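Local structure of Alr4995 protein (Nostoc sp., 6LRF) at the interface of chains A and B. The protein acts as a bifunctional enzyme with arginine dihydrolase and ornithine cyclodeaminase activities. Coordinates in Å, arbitrary orientation; residue numbers count along the deposited sequence, not the author numbering. Chains: chain A/B, Alr4995 protein.

The interface of chains A and B. Residues chain A 502-504, 507, 681-682, 685; chain B 467, 471.
B:Glu467, the first residue of helix 467-486, pushes its side chain in among three elements of chain A: the turn that follows helix 498-502, the opening turns of helix 680-693 and, at the tip, helix 505-513. Its backbone makes the hydrogen bonding. The amide N of B:Glu467, at a helix start where the amides lack partners within the helix, donates to the hydroxyl OG1 of A:Thr502 over 3.2 Å, with 157° at the hydrogen. A:Thr502 carries OG1 anti to its own backbone N (chi1 -158°), which turns the hydroxyl toward that amide. A second bond from the same N to the carbonyl O of A:Thr502 is weak and bent. The two side chains cross at about a right angle.

Beyond CB the glutamate runs out extended, CG anti to its backbone N, and carries the carboxylate in between the chain A segments. There OE1 meets A:His507 tip to tip: it lies at the ring edge, in plane, 3.2 Å from CE1, with ring and carboxylate 21° apart. ND1 is 3.9 Å from OE1, so this is a polar, perhaps electrostatic, approach and not a salt bridge. CA of A:Ser685 lies 3.7 Å above the plane of the imidazole, offset toward the rim, and may limit its tilt. OE2 is less comfortable, 3.0 Å from the carbonyl O of A:Gly503; both normally accept, so the pair is repulsive unless the carboxylate is protonated, which the model cannot show.

The carbon contacts are with backbone: CD of B:Glu467 lies 4.0 Å from CA of A:Gly681 and 3.6 Å from its carbonyl O, and CG skirts the backbone N of A:Leu682.

An alanine at B:Glu467 would probably leave the A:His507 edge without its carboxylate neighbour and open a gap beside A:Gly681. Repeated by two-fold symmetry, this plug sets the start of helix 467-486 against the Rossmann-fold region of the neighbouring chain and is likely to help hold the two chains together, if the deposited assembly is the biological one.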
ATOM      1  N   THR A 502       2.660  14.376 -11.608  1.00 31.13           N
ATOM      2  CA  THR A 502       2.339  13.091 -12.175  1.00 37.13           C
ATOM      3  C   THR A 502       2.193  13.218 -13.689  1.00 39.66           C
ATOM      4  O   THR A 502       2.336  12.230 -14.418  1.00 41.48           O
ATOM      5  CB  THR A 502       1.064  12.514 -11.564  1.00 30.64           C
ATOM      6  OG1 THR A 502       1.062  11.096 -11.759  1.00 36.93           O
ATOM      7  CG2 THR A 502      -0.164  13.145 -12.212  1.00 20.05           C
ATOM      8  N   GLY A 503       1.939  14.440 -14.154  1.00 36.06           N
ATOM      9  CA  GLY A 503       1.860  14.719 -15.575  1.00 29.78           C
ATOM     10  C   GLY A 503       0.484  15.168 -16.009  1.00 31.87           C
ATOM     11  O   GLY A 503       0.161  15.141 -17.195  1.00 39.33           O
ATOM     12  N   GLY A 504      -0.326  15.614 -15.058  1.00 29.10           N
ATOM     13  CA  GLY A 504      -1.704  15.946 -15.353  1.00 23.95           C
ATOM     14  C   GLY A 504      -2.034  17.404 -15.573  1.00 27.15           C
ATOM     15  O   GLY A 504      -3.196  17.740 -15.783  1.00 27.25           O
ATOM     16  N   HIS A 507      -3.976  18.571 -18.769  1.00 24.33           N
ATOM     17  CA  HIS A 507      -5.378  18.176 -18.729  1.00 24.32           C
ATOM     18  C   HIS A 507      -6.182  19.141 -17.863  1.00 23.82           C
ATOM     19  O   HIS A 507      -7.265  19.584 -18.248  1.00 24.66           O
ATOM     20  CB  HIS A 507      -5.494  16.743 -18.224  1.00 25.89           C
ATOM     21  CG  HIS A 507      -4.833  15.747 -19.123  1.00 25.70           C
ATOM     22  ND1 HIS A 507      -3.943  14.795 -18.665  1.00 31.39           N
ATOM     23  CD2 HIS A 507      -4.921  15.570 -20.459  1.00 24.27           C
ATOM     24  CE1 HIS A 507      -3.513  14.073 -19.685  1.00 33.24           C
ATOM     25  NE2 HIS A 507      -4.090  14.525 -20.786  1.00 34.63           N
ATOM     26  N   GLY A 681      -3.351  11.985 -12.642  1.00 27.41           N
ATOM     27  CA  GLY A 681      -3.036  12.365 -14.007  1.00 24.18           C
ATOM     28  C   GLY A 681      -3.762  11.438 -14.970  1.00 24.39           C
ATOM     29  O   GLY A 681      -4.341  11.871 -15.963  1.00 22.28           O
ATOM     30  N   LEU A 682      -3.717  10.151 -14.664  1.00 26.34           N
ATOM     31  CA  LEU A 682      -4.455   9.142 -15.426  1.00 30.01           C
ATOM     32  C   LEU A 682      -5.962   9.449 -15.433  1.00 29.58           C
ATOM     33  O   LEU A 682      -6.614   9.392 -16.476  1.00 27.41           O
ATOM     34  CB  LEU A 682      -4.175   7.755 -14.833  1.00 35.03           C
ATOM     35  CG  LEU A 682      -4.721   6.466 -15.454  1.00 40.09           C
ATOM     36  CD1 LEU A 682      -6.021   6.067 -14.776  1.00 40.63           C
ATOM     37  CD2 LEU A 682      -4.876   6.572 -16.977  1.00 37.13           C
ATOM     38  N   SER A 685      -6.649  12.389 -17.537  1.00 22.18           N
ATOM     39  CA  SER A 685      -6.454  11.970 -18.916  1.00 23.96           C
ATOM     40  C   SER A 685      -7.699  11.253 -19.467  1.00 25.40           C
ATOM     41  O   SER A 685      -8.164  11.547 -20.569  1.00 23.90           O
ATOM     42  CB  SER A 685      -5.232  11.052 -19.012  1.00 21.76           C
ATOM     43  OG  SER A 685      -5.031  10.619 -20.342  1.00 34.80           O
TER
ATOM     44  N   GLU B 467       1.731   9.054 -14.094  1.00 38.94           N
ATOM     45  CA  GLU B 467       1.109   9.053 -15.416  1.00 43.42           C
ATOM     46  C   GLU B 467       2.193   8.955 -16.476  1.00 38.43           C
ATOM     47  O   GLU B 467       2.068   8.170 -17.408  1.00 37.23           O
ATOM     48  CB  GLU B 467       0.253  10.300 -15.662  1.00 35.80           C
ATOM     49  CG  GLU B 467      -0.455  10.303 -17.036  1.00 37.11           C
ATOM     50  CD  GLU B 467      -1.052  11.669 -17.414  1.00 43.13           C
ATOM     51  OE1 GLU B 467      -1.426  11.844 -18.599  1.00 41.36           O
ATOM     52  OE2 GLU B 467      -1.142  12.570 -16.532  1.00 38.96           O
ATOM     53  N   GLU B 471       2.595   5.706 -19.313  1.00 29.13           N
ATOM     54  CA  GLU B 471       2.510   6.104 -20.700  1.00 32.28           C
ATOM     55  C   GLU B 471       3.819   5.830 -21.463  1.00 33.43           C
ATOM     56  O   GLU B 471       3.794   5.403 -22.613  1.00 29.68           O
ATOM     57  CB  GLU B 471       2.117   7.581 -20.783  1.00 31.86           C
ATOM     58  CG  GLU B 471       0.655   7.826 -20.344  1.00 41.20           C
ATOM     59  CD  GLU B 471       0.243   9.297 -20.369  1.00 50.83           C
ATOM     60  OE1 GLU B 471       1.126  10.171 -20.549  1.00 51.84           O
ATOM     61  OE2 GLU B 471      -0.971   9.577 -20.207  1.00 52.28           O
TER